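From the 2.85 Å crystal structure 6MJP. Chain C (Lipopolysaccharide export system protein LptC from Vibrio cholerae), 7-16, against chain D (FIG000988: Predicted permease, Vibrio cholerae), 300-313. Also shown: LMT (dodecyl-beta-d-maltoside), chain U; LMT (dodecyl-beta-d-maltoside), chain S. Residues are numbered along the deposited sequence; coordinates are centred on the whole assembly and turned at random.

Chain C (7-16) VYVLLLFIAS
Chain D, residues 300-313: GPAILIYLTYFLAL

Two membrane helices can pack without a single hydrogen bond between them, for example where a small residue sits at a close backbone approach and larger apolar ones fill the space where the helices part. The contact between LptC (chain C, 7-16) and the predicted permease (chain D, 300-313) illustrates the principle. Both stretches are helical throughout, each part of a longer helix that extends beyond both ends of the stretch, with phi/psi near -63/-43, apart from D:Gly300 at -56/-65, and regular i to i-4 backbone hydrogen bonds. They run in the same general direction, their axes crossing at +36° with a closest approach of 8.5 Å. The register is fixed by two pairs: the CA atoms of C:Tyr8 and D:Pro301 lie 7.1 Å apart, those of C:Ala15 and D:Thr308 only 4.5 Å. The helices therefore converge toward the C-terminal part of the contact, which buries 510 Å² in all.

D:Leu304 covers the most surface. Its CA-to-CB bond points toward chain C, and chi1 t with chi2 p places its methyls among three residues: CD2 lies 4.0 Å from C:Tyr8 CB and 3.7 Å from C:Tyr8 O, CD1 lies 4.0 Å from C:Leu12 CD1, and CG lies 4.2 Å from C:Leu11 CB. C:Leu12 is t, p.

C:Tyr8 starts sideways, but chi1 m and chi2 -28° carry its ring end to the partner, where CZ and OH each lie 3.7 Å from D:Pro301 CB. This contact is apolar packing against a proline ring of C-gamma exo pucker. A dodecyl maltoside (chain S) adjoins it, its C1' 3.7 Å from C:Tyr8 OH.

D:Thr308 marks the tight end. With chi1 p, its OG1 donates a 2.8 Å hydrogen bond to D:Ile305 O, satisfying the hydroxyl within its own helix, while CG2 meets chain C, 3.5 Å from C:Ala15 CB, 3.8 Å from C:Leu11 CB and a very close 2.9 Å from C:Leu11 O. The short alanine side chain accompanies this close backbone approach. Beyond it, D:Leu311 (chi1 -104°, chi2 p) brings CD2 to 3.5 Å from C:Ala15 O.

The CA-to-CB bond of C:Leu11 (m, t) points toward chain D, and the residue bridges the two regions, its CD1 3.8 Å from CG1 of D:Ile305 (m, t). Its CD2 also touches the detergent tail, 3.6 Å from C8 of the chain S molecule. At the margin, C:Ile14 (m, t) sets CG2 4.5 Å from D:Ala312 CB. Apolar packing makes up most of the contact, and no hydrogen bond crosses it.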

# COMPACT_ATOMS: atom_id res chain seq x y z
N VAL C 7 -7.95 16.43 10.59
CA VAL C 7 -6.79 16.99 9.92
C VAL C 7 -6.27 16.03 8.84
O VAL C 7 -5.94 16.46 7.73
CB VAL C 7 -5.71 17.35 10.96
CG1 VAL C 7 -4.39 17.68 10.28
CG2 VAL C 7 -6.21 18.53 11.78
N TYR C 8 -6.24 14.72 9.12
CA TYR C 8 -5.78 13.80 8.09
C TYR C 8 -6.65 13.89 6.85
O TYR C 8 -6.14 13.93 5.73
CB TYR C 8 -5.72 12.36 8.62
CG TYR C 8 -4.75 12.14 9.78
CD1 TYR C 8 -3.62 12.95 9.93
CD2 TYR C 8 -4.98 11.15 10.73
CE1 TYR C 8 -2.75 12.77 11.00
CE2 TYR C 8 -4.10 10.97 11.80
CZ TYR C 8 -2.99 11.78 11.93
OH TYR C 8 -2.11 11.61 12.99
N VAL C 9 -7.98 13.96 7.02
CA VAL C 9 -8.87 14.08 5.86
C VAL C 9 -8.62 15.39 5.12
O VAL C 9 -8.53 15.40 3.88
CB VAL C 9 -10.34 13.93 6.28
CG1 VAL C 9 -11.24 14.27 5.13
CG2 VAL C 9 -10.63 12.51 6.69
N LEU C 10 -8.50 16.51 5.84
CA LEU C 10 -8.14 17.76 5.18
C LEU C 10 -6.85 17.62 4.40
O LEU C 10 -6.75 18.11 3.26
CB LEU C 10 -8.02 18.88 6.21
CG LEU C 10 -9.32 19.23 6.94
CD1 LEU C 10 -9.05 20.36 7.92
CD2 LEU C 10 -10.45 19.58 5.97
N LEU C 11 -5.83 16.97 4.98
CA LEU C 11 -4.58 16.75 4.26
C LEU C 11 -4.80 15.91 3.01
O LEU C 11 -4.15 16.13 1.98
CB LEU C 11 -3.56 16.08 5.17
CG LEU C 11 -2.97 16.90 6.31
CD1 LEU C 11 -2.16 16.02 7.23
CD2 LEU C 11 -2.09 17.99 5.78
N LEU C 12 -5.71 14.95 3.07
CA LEU C 12 -5.94 14.13 1.89
C LEU C 12 -6.63 14.93 0.80
O LEU C 12 -6.40 14.71 -0.39
CB LEU C 12 -6.74 12.89 2.27
CG LEU C 12 -6.83 11.77 1.25
CD1 LEU C 12 -5.48 11.47 0.63
CD2 LEU C 12 -7.34 10.59 2.02
N PHE C 13 -7.49 15.88 1.20
CA PHE C 13 -8.12 16.79 0.25
C PHE C 13 -7.08 17.60 -0.51
O PHE C 13 -7.09 17.65 -1.75
CB PHE C 13 -9.07 17.74 0.98
CG PHE C 13 -10.41 17.13 1.33
CD1 PHE C 13 -10.95 16.11 0.58
CD2 PHE C 13 -11.13 17.62 2.42
CE1 PHE C 13 -12.19 15.56 0.91
CE2 PHE C 13 -12.36 17.09 2.75
CZ PHE C 13 -12.89 16.05 2.00
N ILE C 14 -6.17 18.26 0.22
CA ILE C 14 -5.14 19.08 -0.40
C ILE C 14 -4.25 18.24 -1.30
O ILE C 14 -3.84 18.70 -2.38
CB ILE C 14 -4.30 19.78 0.68
CG1 ILE C 14 -5.14 20.55 1.70
CG2 ILE C 14 -3.25 20.66 0.02
CD1 ILE C 14 -4.32 20.96 2.91
N ALA C 15 -3.90 17.03 -0.87
CA ALA C 15 -3.04 16.18 -1.69
C ALA C 15 -3.71 15.81 -3.01
O ALA C 15 -3.13 15.99 -4.08
CB ALA C 15 -2.64 14.92 -0.92
N SER C 16 -4.94 15.28 -2.94
CA SER C 16 -5.69 14.98 -4.15
C SER C 16 -5.80 16.20 -5.06
O SER C 16 -5.60 16.10 -6.28
CB SER C 16 -7.09 14.48 -3.81
OG SER C 16 -7.07 13.25 -3.12
N GLY D 300 1.38 5.77 8.18
CA GLY D 300 0.34 6.37 7.37
C GLY D 300 0.35 7.88 7.42
O GLY D 300 0.61 8.57 6.43
N PRO D 301 0.06 8.43 8.61
CA PRO D 301 0.06 9.90 8.77
C PRO D 301 1.34 10.57 8.31
O PRO D 301 1.27 11.65 7.71
CB PRO D 301 -0.16 10.08 10.28
CG PRO D 301 -0.86 8.86 10.70
CD PRO D 301 -0.28 7.76 9.87
N ALA D 302 2.50 9.97 8.56
CA ALA D 302 3.76 10.63 8.20
C ALA D 302 3.93 10.72 6.69
O ALA D 302 4.38 11.75 6.17
CB ALA D 302 4.94 9.89 8.82
N ILE D 303 3.60 9.65 5.97
CA ILE D 303 3.74 9.64 4.53
C ILE D 303 2.68 10.54 3.91
O ILE D 303 2.95 11.27 2.95
CB ILE D 303 3.69 8.19 4.01
CG1 ILE D 303 4.98 7.47 4.43
CG2 ILE D 303 3.48 8.10 2.49
CD1 ILE D 303 5.16 6.10 3.81
N LEU D 304 1.48 10.55 4.49
CA LEU D 304 0.43 11.46 4.04
C LEU D 304 0.86 12.92 4.14
O LEU D 304 0.58 13.72 3.25
CB LEU D 304 -0.83 11.22 4.86
CG LEU D 304 -1.97 12.18 4.65
CD1 LEU D 304 -2.46 12.04 3.23
CD2 LEU D 304 -3.05 11.86 5.67
N ILE D 305 1.57 13.27 5.21
CA ILE D 305 2.04 14.64 5.41
C ILE D 305 3.09 15.00 4.38
O ILE D 305 3.11 16.12 3.85
CB ILE D 305 2.59 14.78 6.84
CG1 ILE D 305 1.45 14.84 7.86
CG2 ILE D 305 3.57 15.95 6.95
CD1 ILE D 305 1.93 14.77 9.27
N TYR D 306 4.01 14.07 4.12
CA TYR D 306 5.07 14.28 3.13
C TYR D 306 4.48 14.43 1.73
O TYR D 306 4.94 15.25 0.94
CB TYR D 306 6.04 13.11 3.17
CG TYR D 306 7.29 13.24 2.31
CD1 TYR D 306 7.26 12.94 0.94
CD2 TYR D 306 8.51 13.61 2.86
CE1 TYR D 306 8.40 13.05 0.16
CE2 TYR D 306 9.66 13.71 2.09
CZ TYR D 306 9.60 13.43 0.74
OH TYR D 306 10.74 13.53 -0.03
N LEU D 307 3.50 13.60 1.40
CA LEU D 307 2.90 13.68 0.08
C LEU D 307 2.19 15.02 -0.10
O LEU D 307 2.39 15.70 -1.10
CB LEU D 307 1.94 12.51 -0.14
CG LEU D 307 2.49 11.29 -0.89
CD1 LEU D 307 3.81 10.80 -0.28
CD2 LEU D 307 1.46 10.15 -0.94
N THR D 308 1.38 15.43 0.89
CA THR D 308 0.65 16.69 0.77
C THR D 308 1.59 17.86 0.59
O THR D 308 1.34 18.78 -0.20
CB THR D 308 -0.25 16.94 1.98
OG1 THR D 308 0.56 17.00 3.15
CG2 THR D 308 -1.26 15.86 2.13
N TYR D 309 2.69 17.86 1.35
CA TYR D 309 3.62 18.98 1.24
C TYR D 309 4.23 19.06 -0.15
O TYR D 309 4.23 20.12 -0.77
CB TYR D 309 4.72 18.84 2.29
CG TYR D 309 5.78 19.89 2.13
CD1 TYR D 309 5.54 21.21 2.49
CD2 TYR D 309 7.03 19.56 1.62
CE1 TYR D 309 6.52 22.18 2.35
CE2 TYR D 309 8.01 20.51 1.48
CZ TYR D 309 7.75 21.82 1.84
OH TYR D 309 8.75 22.77 1.70
N PHE D 310 4.76 17.94 -0.65
CA PHE D 310 5.47 17.98 -1.92
C PHE D 310 4.52 18.19 -3.08
O PHE D 310 4.89 18.83 -4.07
CB PHE D 310 6.28 16.71 -2.10
CG PHE D 310 7.73 16.88 -1.80
CD1 PHE D 310 8.22 16.69 -0.51
CD2 PHE D 310 8.61 17.27 -2.79
CE1 PHE D 310 9.55 16.88 -0.24
CE2 PHE D 310 9.94 17.45 -2.52
CZ PHE D 310 10.42 17.26 -1.24
N LEU D 311 3.30 17.66 -2.99
CA LEU D 311 2.35 17.85 -4.07
C LEU D 311 1.90 19.31 -4.14
O LEU D 311 1.81 19.88 -5.24
CB LEU D 311 1.16 16.92 -3.90
CG LEU D 311 1.19 15.72 -4.85
CD1 LEU D 311 2.55 15.07 -4.79
CD2 LEU D 311 0.10 14.72 -4.49
N ALA D 312 1.63 19.92 -2.99
CA ALA D 312 1.28 21.34 -2.99
C ALA D 312 2.45 22.19 -3.43
O ALA D 312 2.28 23.16 -4.18
CB ALA D 312 0.79 21.76 -1.60
N LEU D 313 3.66 21.85 -2.98
CA LEU D 313 4.85 22.58 -3.42
C LEU D 313 5.01 22.51 -4.93
O LEU D 313 5.25 23.53 -5.59
CB LEU D 313 6.09 22.03 -2.73
CG LEU D 313 7.37 22.86 -2.80
CD1 LEU D 313 7.29 24.06 -1.89
CD2 LEU D 313 8.55 22.01 -2.41
C1B LMT U . -1.95 2.17 12.97
C2B LMT U . -1.67 1.10 14.04
C3B LMT U . -2.83 0.09 14.05
C4B LMT U . -4.15 0.86 14.32
C5B LMT U . -4.28 1.86 13.16
C6B LMT U . -5.59 2.63 13.26
O1B LMT U . -1.85 1.62 11.69
O2B LMT U . -0.47 0.49 13.78
O3B LMT U . -2.58 -0.96 14.91
O4' LMT U . -5.25 0.04 14.34
O5B LMT U . -3.21 2.76 13.14
O6B LMT U . -5.60 3.36 14.42
C1' LMT U . 0.33 2.02 8.21
C2' LMT U . 1.13 1.42 9.36
C3' LMT U . 0.14 0.96 10.47
C4' LMT U . -0.80 2.11 10.87
C5' LMT U . -1.41 2.68 9.56
C6' LMT U . -2.38 3.81 9.78
O1' LMT U . 1.17 2.50 7.24
O2' LMT U . 1.80 0.33 8.87
O3' LMT U . 0.82 0.48 11.56
O5' LMT U . -0.41 3.13 8.70
O6' LMT U . -1.68 4.79 10.46
C1 LMT U . 0.62 2.53 5.94
C2 LMT U . 1.76 2.93 5.05
C3 LMT U . 1.40 3.64 3.78
C4 LMT U . 2.66 3.79 2.97
C5 LMT U . 3.26 2.47 2.61
C6 LMT U . 4.68 2.59 2.15
C1B LMT S . -1.09 14.36 20.60
C2B LMT S . 0.24 13.90 21.23
C3B LMT S . 0.10 12.50 21.88
C4B LMT S . -1.14 12.46 22.82
C5B LMT S . -2.35 12.95 22.01
C6B LMT S . -3.62 12.87 22.86
O1B LMT S . -1.35 13.63 19.43
O2B LMT S . 1.19 13.88 20.23
O3B LMT S . 1.25 12.13 22.51
O4' LMT S . -1.37 11.17 23.27
O5B LMT S . -2.15 14.25 21.51
O6B LMT S . -4.54 13.80 22.45
C1' LMT S . -1.87 14.37 15.39
C2' LMT S . -0.44 14.58 15.92
C3' LMT S . -0.27 13.91 17.30
C4' LMT S . -1.41 14.37 18.24
C5' LMT S . -2.71 14.01 17.49
C6' LMT S . -3.96 14.12 18.31
O1' LMT S . -2.07 15.09 14.24
O2' LMT S . 0.42 13.97 15.05
O3' LMT S . 0.95 14.21 17.83
O5' LMT S . -2.82 14.82 16.35
O6' LMT S . -4.15 15.46 18.54
C1 LMT S . -1.33 16.28 14.11
C2 LMT S . -0.76 16.23 12.72
C3 LMT S . -0.32 17.54 12.16
C4 LMT S . -0.33 17.45 10.66
C5 LMT S . 0.46 18.58 10.06
C6 LMT S . 0.33 18.62 8.57
C7 LMT S . 1.29 19.60 7.97
C8 LMT S . 1.05 19.70 6.50
C9 LMT S . 2.05 20.58 5.80
C10 LMT S . 1.59 20.80 4.38
C11 LMT S . 0.62 21.94 4.28
C12 LMT S . 0.39 22.36 2.86